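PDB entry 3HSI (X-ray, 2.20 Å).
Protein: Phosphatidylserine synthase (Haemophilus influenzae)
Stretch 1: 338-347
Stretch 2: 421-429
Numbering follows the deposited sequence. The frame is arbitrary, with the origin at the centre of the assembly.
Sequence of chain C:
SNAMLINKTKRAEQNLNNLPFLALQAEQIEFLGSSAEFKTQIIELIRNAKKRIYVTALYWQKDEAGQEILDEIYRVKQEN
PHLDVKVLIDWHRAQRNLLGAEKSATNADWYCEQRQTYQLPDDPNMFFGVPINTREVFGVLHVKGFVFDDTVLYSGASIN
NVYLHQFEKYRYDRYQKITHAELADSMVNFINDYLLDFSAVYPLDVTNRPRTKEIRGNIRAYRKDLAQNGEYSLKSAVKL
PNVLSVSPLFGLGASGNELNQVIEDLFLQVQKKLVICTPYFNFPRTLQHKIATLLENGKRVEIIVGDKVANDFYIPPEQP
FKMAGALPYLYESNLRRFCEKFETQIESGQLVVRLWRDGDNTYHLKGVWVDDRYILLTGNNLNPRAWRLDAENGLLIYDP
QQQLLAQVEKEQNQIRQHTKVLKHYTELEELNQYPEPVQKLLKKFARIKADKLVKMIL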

# COMPACT_ATOMS: atom_id res chain seq x y z
N PHE C 338 -14.58 -17.34 -11.88
CA PHE C 338 -14.22 -18.43 -10.99
C PHE C 338 -15.10 -19.65 -11.22
O PHE C 338 -14.60 -20.78 -11.26
CB PHE C 338 -14.39 -17.93 -9.56
CG PHE C 338 -14.14 -18.97 -8.52
CD1 PHE C 338 -12.84 -19.33 -8.19
CD2 PHE C 338 -15.23 -19.54 -7.82
CE1 PHE C 338 -12.63 -20.30 -7.18
CE2 PHE C 338 -15.04 -20.48 -6.81
CZ PHE C 338 -13.74 -20.86 -6.47
N CYS C 339 -16.40 -19.43 -11.37
CA CYS C 339 -17.36 -20.51 -11.61
C CYS C 339 -17.19 -21.11 -12.98
O CYS C 339 -17.57 -22.26 -13.23
CB CYS C 339 -18.78 -19.99 -11.43
SG CYS C 339 -19.15 -19.52 -9.70
N GLU C 340 -16.62 -20.34 -13.89
CA GLU C 340 -16.36 -20.88 -15.21
C GLU C 340 -15.10 -21.76 -15.16
O GLU C 340 -15.09 -22.88 -15.66
CB GLU C 340 -16.24 -19.77 -16.25
CG GLU C 340 -16.10 -20.37 -17.63
CD GLU C 340 -15.84 -19.37 -18.73
OE1 GLU C 340 -16.24 -18.19 -18.63
OE2 GLU C 340 -15.23 -19.80 -19.73
N LYS C 341 -14.04 -21.24 -14.53
CA LYS C 341 -12.81 -22.01 -14.33
C LYS C 341 -13.14 -23.35 -13.66
O LYS C 341 -12.66 -24.40 -14.11
CB LYS C 341 -11.84 -21.20 -13.48
CG LYS C 341 -10.55 -21.90 -13.20
CD LYS C 341 -9.70 -21.06 -12.25
CE LYS C 341 -8.35 -21.68 -11.98
NZ LYS C 341 -7.58 -21.80 -13.26
N PHE C 342 -13.99 -23.32 -12.62
CA PHE C 342 -14.35 -24.54 -11.88
C PHE C 342 -15.72 -25.11 -12.24
O PHE C 342 -16.47 -25.62 -11.39
CB PHE C 342 -14.16 -24.32 -10.36
CG PHE C 342 -12.73 -24.02 -9.98
CD1 PHE C 342 -11.78 -25.02 -10.04
CD2 PHE C 342 -12.34 -22.74 -9.65
CE1 PHE C 342 -10.45 -24.75 -9.71
CE2 PHE C 342 -11.00 -22.45 -9.33
CZ PHE C 342 -10.07 -23.45 -9.36
N GLU C 343 -16.01 -25.04 -13.54
CA GLU C 343 -17.25 -25.53 -14.11
C GLU C 343 -17.54 -27.03 -13.86
O GLU C 343 -18.68 -27.42 -13.52
CB GLU C 343 -17.20 -25.26 -15.61
CG GLU C 343 -18.51 -25.38 -16.31
CD GLU C 343 -18.36 -25.25 -17.83
OE1 GLU C 343 -17.20 -25.17 -18.33
OE2 GLU C 343 -19.41 -25.24 -18.51
N THR C 344 -16.49 -27.86 -14.01
CA THR C 344 -16.55 -29.31 -13.77
C THR C 344 -16.90 -29.58 -12.30
O THR C 344 -17.72 -30.45 -12.00
CB THR C 344 -15.20 -30.01 -14.16
OG1 THR C 344 -14.95 -29.81 -15.57
CG2 THR C 344 -15.27 -31.51 -13.91
N GLN C 345 -16.30 -28.81 -11.41
CA GLN C 345 -16.52 -28.95 -9.98
C GLN C 345 -17.90 -28.44 -9.52
O GLN C 345 -18.53 -29.03 -8.63
CB GLN C 345 -15.40 -28.23 -9.23
CG GLN C 345 -14.09 -28.97 -9.32
CD GLN C 345 -13.21 -28.55 -10.48
OE1 GLN C 345 -13.62 -27.86 -11.41
NE2 GLN C 345 -11.98 -28.99 -10.41
N ILE C 346 -18.36 -27.34 -10.11
CA ILE C 346 -19.74 -26.89 -9.93
C ILE C 346 -20.70 -28.02 -10.37
O ILE C 346 -21.63 -28.37 -9.63
CB ILE C 346 -20.08 -25.60 -10.78
CG1 ILE C 346 -19.16 -24.40 -10.44
CG2 ILE C 346 -21.56 -25.24 -10.68
CD1 ILE C 346 -19.39 -23.75 -9.21
N GLU C 347 -20.44 -28.58 -11.55
CA GLU C 347 -21.30 -29.61 -12.14
C GLU C 347 -21.35 -30.88 -11.29
O GLU C 347 -22.38 -31.51 -11.18
CB GLU C 347 -20.87 -29.96 -13.56
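Stretch 2 (421-429) VLKHYTELE

Stretch 2 lies against a helical surface broken at F342, where one helix ends and the next begins, its overall run obliquely opposed to that of stretch 1. It arrives extended at V421 and L422, bends at K423, is extended again at H424, then turns through a short 3-10 segment at 425-427 and leaves extended again. The backbones come closest at C339 and Y425, whose CA atoms are 5.1 Å apart; I346 and H424 are more widely spaced, at 6.8 Å between CA atoms.

Y425 is the main bump, seated over C339 with its ring between the side chains of E340 and E343. Its CB packs 3.5 Å from CB of C339. CG of E340 lies over one face of the Y425 ring, 3.7 Å from the centroid, and OE2 of E343 meets the ring edge, 3.7 Å from CE1 of Y425. OE2 of E343 also accepts a hydrogen bond from NE2 of H424 at 3.2 Å; although H424 points its CA-to-CB bond away, its imidazole swings back to make this contact.

The buried C339 faces two leucines, with SG 4.0 Å from CD2 of L422 and 4.5 Å from CD1 of L428. Farther along, I346 presses CG2 against the backbone, 3.4 Å from O of K423. One water joins the backbones, its O donating to C339 O (3.0 Å) and accepting from Y425 N (2.9 Å).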

# COMPACT_ATOMS: atom_id res chain seq x y z
N VAL C 421 -28.23 -22.12 -4.54
CA VAL C 421 -27.06 -22.77 -5.05
C VAL C 421 -26.97 -22.40 -6.53
O VAL C 421 -27.91 -22.60 -7.31
CB VAL C 421 -27.15 -24.32 -4.83
CG1 VAL C 421 -26.07 -25.09 -5.62
CG2 VAL C 421 -27.03 -24.65 -3.36
N LEU C 422 -25.86 -21.83 -6.93
CA LEU C 422 -25.66 -21.54 -8.34
C LEU C 422 -25.44 -22.85 -9.08
O LEU C 422 -24.56 -23.63 -8.72
CB LEU C 422 -24.46 -20.62 -8.48
CG LEU C 422 -24.47 -19.79 -9.76
CD1 LEU C 422 -25.60 -18.72 -9.72
CD2 LEU C 422 -23.10 -19.16 -9.98
N LYS C 423 -26.24 -23.13 -10.09
CA LYS C 423 -26.07 -24.36 -10.84
C LYS C 423 -25.07 -24.27 -11.99
O LYS C 423 -24.52 -25.28 -12.43
CB LYS C 423 -27.43 -24.90 -11.36
N HIS C 424 -24.81 -23.08 -12.51
CA HIS C 424 -23.91 -22.98 -13.67
C HIS C 424 -23.48 -21.54 -13.75
O HIS C 424 -24.28 -20.66 -13.44
CB HIS C 424 -24.64 -23.40 -14.96
CG HIS C 424 -23.74 -23.58 -16.14
ND1 HIS C 424 -23.69 -22.67 -17.18
CD2 HIS C 424 -22.85 -24.55 -16.46
CE1 HIS C 424 -22.81 -23.07 -18.08
NE2 HIS C 424 -22.28 -24.21 -17.66
N TYR C 425 -22.23 -21.27 -14.16
CA TYR C 425 -21.72 -19.90 -14.14
C TYR C 425 -22.62 -18.97 -14.97
O TYR C 425 -22.67 -17.76 -14.72
CB TYR C 425 -20.26 -19.81 -14.59
CG TYR C 425 -20.01 -20.04 -16.07
CD1 TYR C 425 -19.79 -21.34 -16.55
CD2 TYR C 425 -20.00 -18.98 -16.97
CE1 TYR C 425 -19.58 -21.57 -17.91
CE2 TYR C 425 -19.74 -19.20 -18.36
CZ TYR C 425 -19.56 -20.50 -18.81
OH TYR C 425 -19.33 -20.74 -20.16
N THR C 426 -23.35 -19.55 -15.92
CA THR C 426 -24.25 -18.78 -16.78
C THR C 426 -25.49 -18.32 -16.05
O THR C 426 -26.23 -17.53 -16.60
CB THR C 426 -24.70 -19.57 -18.03
OG1 THR C 426 -25.21 -20.85 -17.62
CG2 THR C 426 -23.55 -19.75 -19.02
N GLU C 427 -25.75 -18.83 -14.85
CA GLU C 427 -26.81 -18.28 -14.00
C GLU C 427 -26.46 -16.89 -13.45
O GLU C 427 -27.35 -16.16 -13.02
CB GLU C 427 -27.17 -19.22 -12.86
CG GLU C 427 -27.98 -20.42 -13.32
CD GLU C 427 -28.38 -21.40 -12.22
OE1 GLU C 427 -28.83 -22.51 -12.62
OE2 GLU C 427 -28.29 -21.11 -10.99
N LEU C 428 -25.18 -16.54 -13.43
CA LEU C 428 -24.79 -15.17 -13.07
C LEU C 428 -24.81 -14.30 -14.32
O LEU C 428 -24.39 -14.73 -15.39
CB LEU C 428 -23.39 -15.15 -12.45
CG LEU C 428 -23.18 -15.81 -11.11
CD1 LEU C 428 -21.72 -16.03 -10.90
CD2 LEU C 428 -23.78 -14.97 -10.01
N GLU C 429 -25.28 -13.08 -14.17
CA GLU C 429 -25.34 -12.14 -15.27
C GLU C 429 -23.99 -11.84 -15.95
O GLU C 429 -22.96 -11.63 -15.29
CB GLU C 429 -25.93 -10.83 -14.79
CG GLU C 429 -27.43 -10.87 -14.63
CD GLU C 429 -28.02 -9.49 -14.42
OE1 GLU C 429 -27.60 -8.80 -13.47
OE2 GLU C 429 -28.90 -9.08 -15.21
O HOH W 1 -20.28 -23.38 -13.83